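Long-range contacts in dehydrogenase (Sinorhizobium meliloti, PDB 3UOE), which probably catalyses an oxidation-reduction reaction, perhaps as a malate or L-lactate type dehydrogenase: residues A97-V102 against I131-N136; L166-G171 against A238-P243; A262-N267 against G285-L290. All coordinates share one frame; numbering follows the deposited sequence.

Interaction 1: residues A97-V102 against I131-N136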
loop_
_atom_site.group_PDB
_atom_site.type_symbol
_atom_site.label_atom_id
_atom_site.label_comp_id
_atom_site.label_asym_id
_atom_site.label_seq_id
_atom_site.Cartn_x
_atom_site.Cartn_y
_atom_site.Cartn_z
ATOM N N ALA A 97 10.447 -0.297 21.726
ATOM C CA ALA A 97 11.463 -1.227 21.256
ATOM C C ALA A 97 11.587 -1.264 19.729
ATOM O O ALA A 97 12.681 -1.449 19.199
ATOM C CB ALA A 97 11.205 -2.641 21.817
ATOM N N SER A 98 10.476 -1.083 19.022
ATOM C CA SER A 98 10.500 -1.230 17.563
ATOM C C SER A 98 10.163 0.056 16.821
ATOM O O SER A 98 9.960 0.041 15.606
ATOM C CB SER A 98 9.548 -2.345 17.108
ATOM O OG SER A 98 9.928 -3.593 17.639
ATOM N N PHE A 99 10.115 1.168 17.545
ATOM C CA PHE A 99 9.608 2.406 16.971
ATOM C C PHE A 99 10.600 3.547 17.137
ATOM O O PHE A 99 10.813 4.037 18.249
ATOM C CB PHE A 99 8.260 2.777 17.599
ATOM C CG PHE A 99 7.503 3.844 16.838
ATOM C CD1 PHE A 99 7.992 5.150 16.762
ATOM C CD2 PHE A 99 6.298 3.546 16.210
ATOM C CE1 PHE A 99 7.300 6.131 16.071
ATOM C CE2 PHE A 99 5.598 4.520 15.515
ATOM C CZ PHE A 99 6.104 5.822 15.445
ATOM N N LEU A 100 11.190 3.968 16.021
ATOM C CA LEU A 100 12.160 5.059 16.018
ATOM C C LEU A 100 11.484 6.345 15.548
ATOM O O LEU A 100 10.994 6.429 14.421
ATOM C CB LEU A 100 13.317 4.739 15.072
ATOM C CG LEU A 100 14.766 5.158 15.353
ATOM C CD1 LEU A 100 15.379 5.744 14.081
ATOM C CD2 LEU A 100 14.926 6.122 16.505
ATOM N N SER A 101 11.465 7.343 16.420
ATOM C CA SER A 101 10.979 8.667 16.069
ATOM C C SER A 101 12.148 9.555 15.660
ATOM O O SER A 101 13.086 9.747 16.432
ATOM C CB SER A 101 10.260 9.288 17.263
ATOM O OG SER A 101 9.831 10.592 16.946
ATOM N N VAL A 102 12.096 10.101 14.451
ATOM C CA VAL A 102 13.215 10.886 13.940
ATOM C C VAL A 102 12.813 12.325 13.685
ATOM O O VAL A 102 11.874 12.603 12.943
ATOM C CB VAL A 102 13.811 10.292 12.619
ATOM C CG1 VAL A 102 15.015 11.107 12.151
ATOM C CG2 VAL A 102 14.207 8.848 12.806
ATOM N N ILE A 131 10.088 0.298 12.715
ATOM C CA ILE A 131 9.651 1.435 11.931
ATOM C C ILE A 131 10.371 2.706 12.352
ATOM O O ILE A 131 10.577 2.949 13.537
ATOM C CB ILE A 131 8.130 1.656 12.074
ATOM C CG1 ILE A 131 7.680 2.845 11.221
ATOM C CG2 ILE A 131 7.760 1.847 13.556
ATOM C CD1 ILE A 131 6.173 2.861 10.917
ATOM N N ALA A 132 10.756 3.505 11.366
ATOM C CA ALA A 132 11.237 4.850 11.611
ATOM C C ALA A 132 10.259 5.872 11.013
ATOM O O ALA A 132 9.892 5.804 9.828
ATOM C CB ALA A 132 12.651 5.032 11.046
ATOM N N ALA A 133 9.819 6.800 11.856
ATOM C CA ALA A 133 8.863 7.815 11.456
ATOM C C ALA A 133 9.545 9.171 11.495
ATOM O O ALA A 133 9.891 9.673 12.567
ATOM C CB ALA A 133 7.643 7.791 12.371
ATOM N N ILE A 134 9.723 9.757 10.314
ATOM C CA ILE A 134 10.533 10.957 10.131
ATOM C C ILE A 134 9.694 12.202 9.905
ATOM O O ILE A 134 8.744 12.187 9.126
ATOM C CB ILE A 134 11.467 10.811 8.897
ATOM C CG1 ILE A 134 12.339 9.558 9.014
ATOM C CG2 ILE A 134 12.314 12.061 8.702
ATOM C CD1 ILE A 134 12.823 9.043 7.670
ATOM N N ARG A 135 10.064 13.280 10.585
ATOM C CA ARG A 135 9.462 14.587 10.368
ATOM C C ARG A 135 10.594 15.580 10.152
ATOM O O ARG A 135 11.758 15.246 10.365
ATOM C CB ARG A 135 8.607 15.008 11.572
ATOM C CG ARG A 135 9.412 15.311 12.832
ATOM C CD ARG A 135 8.528 15.341 14.074
ATOM N NE ARG A 135 9.265 15.730 15.272
ATOM C CZ ARG A 135 9.922 14.885 16.069
ATOM N NH1 ARG A 135 9.947 13.582 15.804
ATOM N NH2 ARG A 135 10.569 15.348 17.135
ATOM N N ASN A 136 10.257 16.788 9.713
ATOM C CA ASN A 136 11.231 17.870 9.609
ATOM C C ASN A 136 12.463 17.470 8.797
ATOM O O ASN A 136 13.599 17.794 9.164
ATOM C CB ASN A 136 11.625 18.351 11.013
ATOM C CG ASN A 136 12.267 19.735 11.012
ATOM O OD1 ASN A 136 12.004 20.561 10.141
ATOM N ND2 ASN A 136 13.109 19.992 12.009
#
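Phe99 and Ile131 sit side by side on neighbouring parallel strands and point the same way from the sheet. The CG2 methyl of Ile131 reaches CD2 of Phe99 at 3.5 Å, approaching the ring obliquely, while the far corner of the ring, CZ, meets CB of Ala133 at 4.0 Å. With the phenyl turned opposite the backbone N of Phe99 (chi1 -166°), the ring stretches past two partner residues, and the small Ala133 suits the place beside its end. An alanine in place of Phe99 would probably open a gap beside Ile131 and leave the methyl of Ala133 without its aromatic neighbour.

On the other face, Leu100 CB packs against Ala132 CB at 4.1 Å, and Val102 CB against Ile134 CG1 at 4.0 Å. The branched Val102 and Ile134 suit the extended backbone. Five hydrogen bonds join the strands in parallel register, among them Leu100 N to Ile131 O at 2.8 Å and nearly straight (172°). At the start, Ser98 OG bonds to Ser98 of the second subunit. Leu100, Ala132 and Ile134 rest on helix 109-127, which links the two strands, so this is the strand pair of a classic beta-alpha-beta unit.

Interaction 2: residues L166-G171 against A238-P243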
loop_
_atom_site.group_PDB
_atom_site.type_symbol
_atom_site.label_atom_id
_atom_site.label_comp_id
_atom_site.label_asym_id
_atom_site.label_seq_id
_atom_site.Cartn_x
_atom_site.Cartn_y
_atom_site.Cartn_z
ATOM N N LEU A 166 -1.609 18.205 -3.543
ATOM C CA LEU A 166 -1.561 18.348 -4.992
ATOM C C LEU A 166 -2.618 17.516 -5.696
ATOM O O LEU A 166 -2.837 17.672 -6.900
ATOM C CB LEU A 166 -0.180 17.952 -5.514
ATOM C CG LEU A 166 0.958 18.839 -5.014
ATOM C CD1 LEU A 166 2.309 18.184 -5.286
ATOM C CD2 LEU A 166 0.860 20.238 -5.628
ATOM N N VAL A 167 -3.283 16.655 -4.938
ATOM C CA VAL A 167 -4.135 15.618 -5.505
ATOM C C VAL A 167 -5.541 15.754 -4.956
ATOM O O VAL A 167 -5.725 15.898 -3.749
ATOM C CB VAL A 167 -3.600 14.217 -5.116
ATOM C CG1 VAL A 167 -4.550 13.106 -5.578
ATOM C CG2 VAL A 167 -2.181 14.010 -5.665
ATOM N N HIS A 168 -6.544 15.702 -5.820
ATOM C CA HIS A 168 -7.912 15.783 -5.320
ATOM C C HIS A 168 -8.448 14.407 -4.978
ATOM O O HIS A 168 -8.008 13.416 -5.540
ATOM C CB HIS A 168 -8.841 16.498 -6.308
ATOM C CG HIS A 168 -8.948 15.835 -7.641
ATOM N ND1 HIS A 168 -9.619 14.645 -7.834
ATOM C CD2 HIS A 168 -8.513 16.223 -8.864
ATOM C CE1 HIS A 168 -9.572 14.315 -9.112
ATOM N NE2 HIS A 168 -8.907 15.258 -9.761
ATOM N N PRO A 169 -9.408 14.342 -4.052
ATOM C CA PRO A 169 -10.025 13.043 -3.773
ATOM C C PRO A 169 -10.812 12.572 -4.987
ATOM O O PRO A 169 -11.155 13.378 -5.857
ATOM C CB PRO A 169 -10.989 13.350 -2.623
ATOM C CG PRO A 169 -10.599 14.711 -2.110
ATOM C CD PRO A 169 -10.021 15.429 -3.271
ATOM N N PHE A 170 -11.093 11.279 -5.043
ATOM C CA PHE A 170 -12.021 10.757 -6.023
ATOM C C PHE A 170 -13.378 11.416 -5.752
ATOM O O PHE A 170 -13.840 11.439 -4.613
ATOM C CB PHE A 170 -12.102 9.235 -5.898
ATOM C CG PHE A 170 -13.006 8.589 -6.901
ATOM C CD1 PHE A 170 -12.603 8.424 -8.215
ATOM C CD2 PHE A 170 -14.268 8.146 -6.532
ATOM C CE1 PHE A 170 -13.442 7.834 -9.147
ATOM C CE2 PHE A 170 -15.115 7.544 -7.460
ATOM C CZ PHE A 170 -14.704 7.391 -8.768
ATOM N N GLY A 171 -13.996 11.988 -6.782
ATOM C CA GLY A 171 -15.269 12.681 -6.616
ATOM C C GLY A 171 -15.148 14.144 -6.213
ATOM O O GLY A 171 -16.161 14.844 -6.102
ATOM N N ALA A 238 -1.671 24.938 -10.801
ATOM C CA ALA A 238 -2.433 25.644 -9.787
ATOM C C ALA A 238 -3.706 24.887 -9.436
ATOM O O ALA A 238 -4.530 25.377 -8.655
ATOM C CB ALA A 238 -2.764 27.057 -10.267
ATOM N N GLY A 239 -3.862 23.694 -10.011
ATOM C CA GLY A 239 -5.079 22.920 -9.839
ATOM C C GLY A 239 -4.917 21.706 -8.942
ATOM O O GLY A 239 -4.367 21.798 -7.849
ATOM N N ALA A 240 -5.402 20.561 -9.415
ATOM C CA ALA A 240 -5.312 19.321 -8.660
ATOM C C ALA A 240 -5.202 18.110 -9.584
ATOM O O ALA A 240 -5.805 18.062 -10.659
ATOM C CB ALA A 240 -6.496 19.174 -7.690
ATOM N N ILE A 241 -4.410 17.137 -9.151
ATOM C CA ILE A 241 -4.143 15.947 -9.928
ATOM C C ILE A 241 -5.094 14.866 -9.457
ATOM O O ILE A 241 -5.473 14.836 -8.289
ATOM C CB ILE A 241 -2.674 15.491 -9.738
ATOM C CG1 ILE A 241 -1.713 16.564 -10.263
ATOM C CG2 ILE A 241 -2.414 14.168 -10.437
ATOM C CD1 ILE A 241 -0.259 16.372 -9.828
ATOM N N ALA A 242 -5.496 13.992 -10.372
ATOM C CA ALA A 242 -6.368 12.874 -10.026
ATOM C C ALA A 242 -5.572 11.748 -9.366
ATOM O O ALA A 242 -4.370 11.611 -9.597
ATOM C CB ALA A 242 -7.093 12.358 -11.267
ATOM N N PRO A 243 -6.238 10.955 -8.520
ATOM C CA PRO A 243 -5.639 9.732 -7.985
ATOM C C PRO A 243 -5.564 8.707 -9.107
ATOM O O PRO A 243 -6.344 8.794 -10.050
ATOM C CB PRO A 243 -6.682 9.263 -6.966
ATOM C CG PRO A 243 -7.986 9.806 -7.529
ATOM C CD PRO A 243 -7.588 11.184 -7.978
#
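His168 lies alongside Ile241 and Ala242, joined to the first of them through its backbone: its N donates to Ile241 O at 2.8 Å. Ile241 O also stands over one face of the imidazole, off toward the rim, 3.4 Å from His168 CD2. In the reverse direction Ile241 N donates to Leu166 O, 2.8 Å away, so both donors and both acceptors of this single bridge, Val167 with Ile241, are satisfied.

The imidazole is held in part from within its own segment. With chi1 near 60°, CG stands between the backbone N and the carbonyl carbon, and His168 ND1 donates to Pro169 O at 2.8 Å, almost straight (169°) and in the ring plane, though the donor sits above the plane of that carbonyl. The edge of the ring meets CB of Ala240, a small residue that fits close against it. Pro243, which has no N-H to satisfy, turns its CD to His168 O at 3.3 Å.

Around the bridge, Ala240 pairs with Val223 of strand 222-223 and Ala242 with Ile201. Leu166 and Val167 form a classic beta bulge opposite Ile177, Ile241 packs on helix 204-213, and Phe170 reaches helix 246-264.

Interaction 3: residues A262-N267 against G285-L290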
loop_
_atom_site.group_PDB
_atom_site.type_symbol
_atom_site.label_atom_id
_atom_site.label_comp_id
_atom_site.label_asym_id
_atom_site.label_seq_id
_atom_site.Cartn_x
_atom_site.Cartn_y
_atom_site.Cartn_z
ATOM N N ALA A 262 -0.074 10.570 11.459
ATOM C CA ALA A 262 -0.276 9.966 12.772
ATOM C C ALA A 262 1.028 9.522 13.404
ATOM O O ALA A 262 1.260 9.762 14.577
ATOM C CB ALA A 262 -1.224 8.782 12.671
ATOM N N LEU A 263 1.880 8.868 12.620
ATOM C CA LEU A 263 3.091 8.265 13.158
ATOM C C LEU A 263 4.297 9.199 13.153
ATOM O O LEU A 263 5.044 9.247 14.134
ATOM C CB LEU A 263 3.400 6.960 12.422
ATOM C CG LEU A 263 2.253 5.946 12.528
ATOM C CD1 LEU A 263 2.515 4.691 11.680
ATOM C CD2 LEU A 263 2.034 5.571 13.986
ATOM N N ALA A 264 4.491 9.928 12.051
ATOM C CA ALA A 264 5.623 10.842 11.928
ATOM C C ALA A 264 5.369 12.157 12.652
ATOM O O ALA A 264 6.314 12.847 13.040
ATOM C CB ALA A 264 5.955 11.106 10.459
ATOM N N GLY A 265 4.091 12.500 12.823
ATOM C CA GLY A 265 3.716 13.759 13.441
ATOM C C GLY A 265 4.076 14.921 12.533
ATOM O O GLY A 265 4.458 15.994 12.984
ATOM N N SER A 266 3.973 14.693 11.232
ATOM C CA SER A 266 4.166 15.748 10.256
ATOM C C SER A 266 2.796 16.366 10.001
ATOM O O SER A 266 1.798 15.909 10.552
ATOM C CB SER A 266 4.720 15.155 8.964
ATOM O OG SER A 266 3.995 13.984 8.604
ATOM N N ASN A 267 2.739 17.386 9.158
ATOM C CA ASN A 267 1.467 18.019 8.835
ATOM C C ASN A 267 0.694 17.328 7.715
ATOM O O ASN A 267 1.286 16.733 6.804
ATOM C CB ASN A 267 1.687 19.497 8.517
ATOM C CG ASN A 267 2.062 20.293 9.749
ATOM O OD1 ASN A 267 3.221 20.620 9.960
ATOM N ND2 ASN A 267 1.086 20.566 10.591
ATOM N N GLY A 285 5.974 14.240 6.038
ATOM C CA GLY A 285 6.512 13.135 6.813
ATOM C C GLY A 285 6.924 11.964 5.939
ATOM O O GLY A 285 6.574 11.906 4.761
ATOM N N ASP A 286 7.678 11.035 6.523
ATOM C CA ASP A 286 8.122 9.824 5.838
ATOM C C ASP A 286 8.108 8.676 6.828
ATOM O O ASP A 286 8.353 8.871 8.013
ATOM C CB ASP A 286 9.538 9.971 5.276
ATOM C CG ASP A 286 9.888 11.409 4.941
ATOM O OD1 ASP A 286 10.244 12.159 5.873
ATOM O OD2 ASP A 286 9.799 11.788 3.753
ATOM N N LEU A 287 7.808 7.489 6.316
ATOM C CA LEU A 287 7.797 6.275 7.090
ATOM C C LEU A 287 8.669 5.247 6.391
ATOM O O LEU A 287 8.617 5.098 5.163
ATOM C CB LEU A 287 6.383 5.717 7.219
ATOM C CG LEU A 287 5.347 6.531 7.982
ATOM C CD1 LEU A 287 3.971 5.850 7.935
ATOM C CD2 LEU A 287 5.807 6.781 9.423
ATOM N N LEU A 288 9.469 4.551 7.191
ATOM C CA LEU A 288 10.248 3.419 6.732
ATOM C C LEU A 288 9.931 2.221 7.628
ATOM O O LEU A 288 10.077 2.287 8.842
ATOM C CB LEU A 288 11.744 3.737 6.790
ATOM C CG LEU A 288 12.658 2.538 6.512
ATOM C CD1 LEU A 288 12.548 2.091 5.056
ATOM C CD2 LEU A 288 14.103 2.849 6.873
ATOM N N ILE A 289 9.459 1.139 7.027
ATOM C CA ILE A 289 9.223 -0.085 7.769
ATOM C C ILE A 289 10.143 -1.160 7.236
ATOM O O ILE A 289 10.117 -1.471 6.045
ATOM C CB ILE A 289 7.785 -0.573 7.618
ATOM C CG1 ILE A 289 6.830 0.388 8.313
ATOM C CG2 ILE A 289 7.637 -1.983 8.186
ATOM C CD1 ILE A 289 5.457 0.409 7.692
ATOM N N LEU A 290 10.968 -1.711 8.117
ATOM C CA LEU A 290 11.844 -2.815 7.754
ATOM C C LEU A 290 11.342 -4.104 8.382
ATOM O O LEU A 290 10.796 -4.102 9.488
ATOM C CB LEU A 290 13.282 -2.548 8.194
ATOM C CG LEU A 290 13.998 -1.396 7.494
ATOM C CD1 LEU A 290 15.331 -1.124 8.188
ATOM C CD2 LEU A 290 14.202 -1.714 6.004
#
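Asp286, whose carbonyl O lies 4.1 Å from CB of Ala264, sends its side chain off the strand away from residues 262-267. Its OD2 is hydrogen-bonded to Ser161 OG, with a long, weak ion pair to Lys284 NZ, so its charge is probably met outside this contact, and what faces residues 262-267 is chiefly backbone and hydrocarbon.

Leu287 makes the apolar part of the contact. Its side chain crosses that of Leu263 at about a right angle, bringing its CD2 methyl to 3.8 Å from CB of Leu263, while the CD1 atoms of Leu263 and Leu287 meet at 4.2 Å. In Leu287 the branch lies opposite the carbonyl carbon (chi1 -65°), and this turns its methyls toward the helix although CB leaves the strand at an angle to it. Ala264 CB also stands near the Leu287 CD2 methyl, its single methyl letting the helix end come close to the strand.

The helix ends at Ala264, and Gly265 is the first residue to leave it, with a positive phi of 69° that glycine adopts readily. The chain then brings Ser266 against Gly285, with Ser266 OG only 3.2 Å from Gly285 CA. Glycine is called for here as well, since a beta carbon at Gly285 would collide with that hydroxyl oxygen and press on Ala264 CB. Gly285 N is bonded to Thr162 OG1; its angle to Ser266 OG is too poor for a bond.

No hydrogen bond crosses between the two segments, so shape and hydrocarbon packing hold the helix end on the strand, while Asp286 OD2 and Gly285 N find their partners, Ser161 and Thr162, outside the two segments.

Interactions 1 and 3 meet on the seven-stranded mixed sheet, their centres 7 Å apart. Strand 129-137 lies between strands 99-105 and 285-291, and probable hydrogen bonds, Ile134 N to Asp286 O at 2.8 Å and Ala132 N to Leu288 O at 2.9 Å, join the two contacts; Ala264 CB also packs on Ile134 O. Interaction 2 stands apart, its nearest atoms about 17 Å from interaction 1 and about 11 Å from interaction 3. The chain still connects it: strand 240-241 is followed by helix 246-264, whose last turn belongs to interaction 3. All three contacts also touch the second subunit, so each lies near the dimer interface.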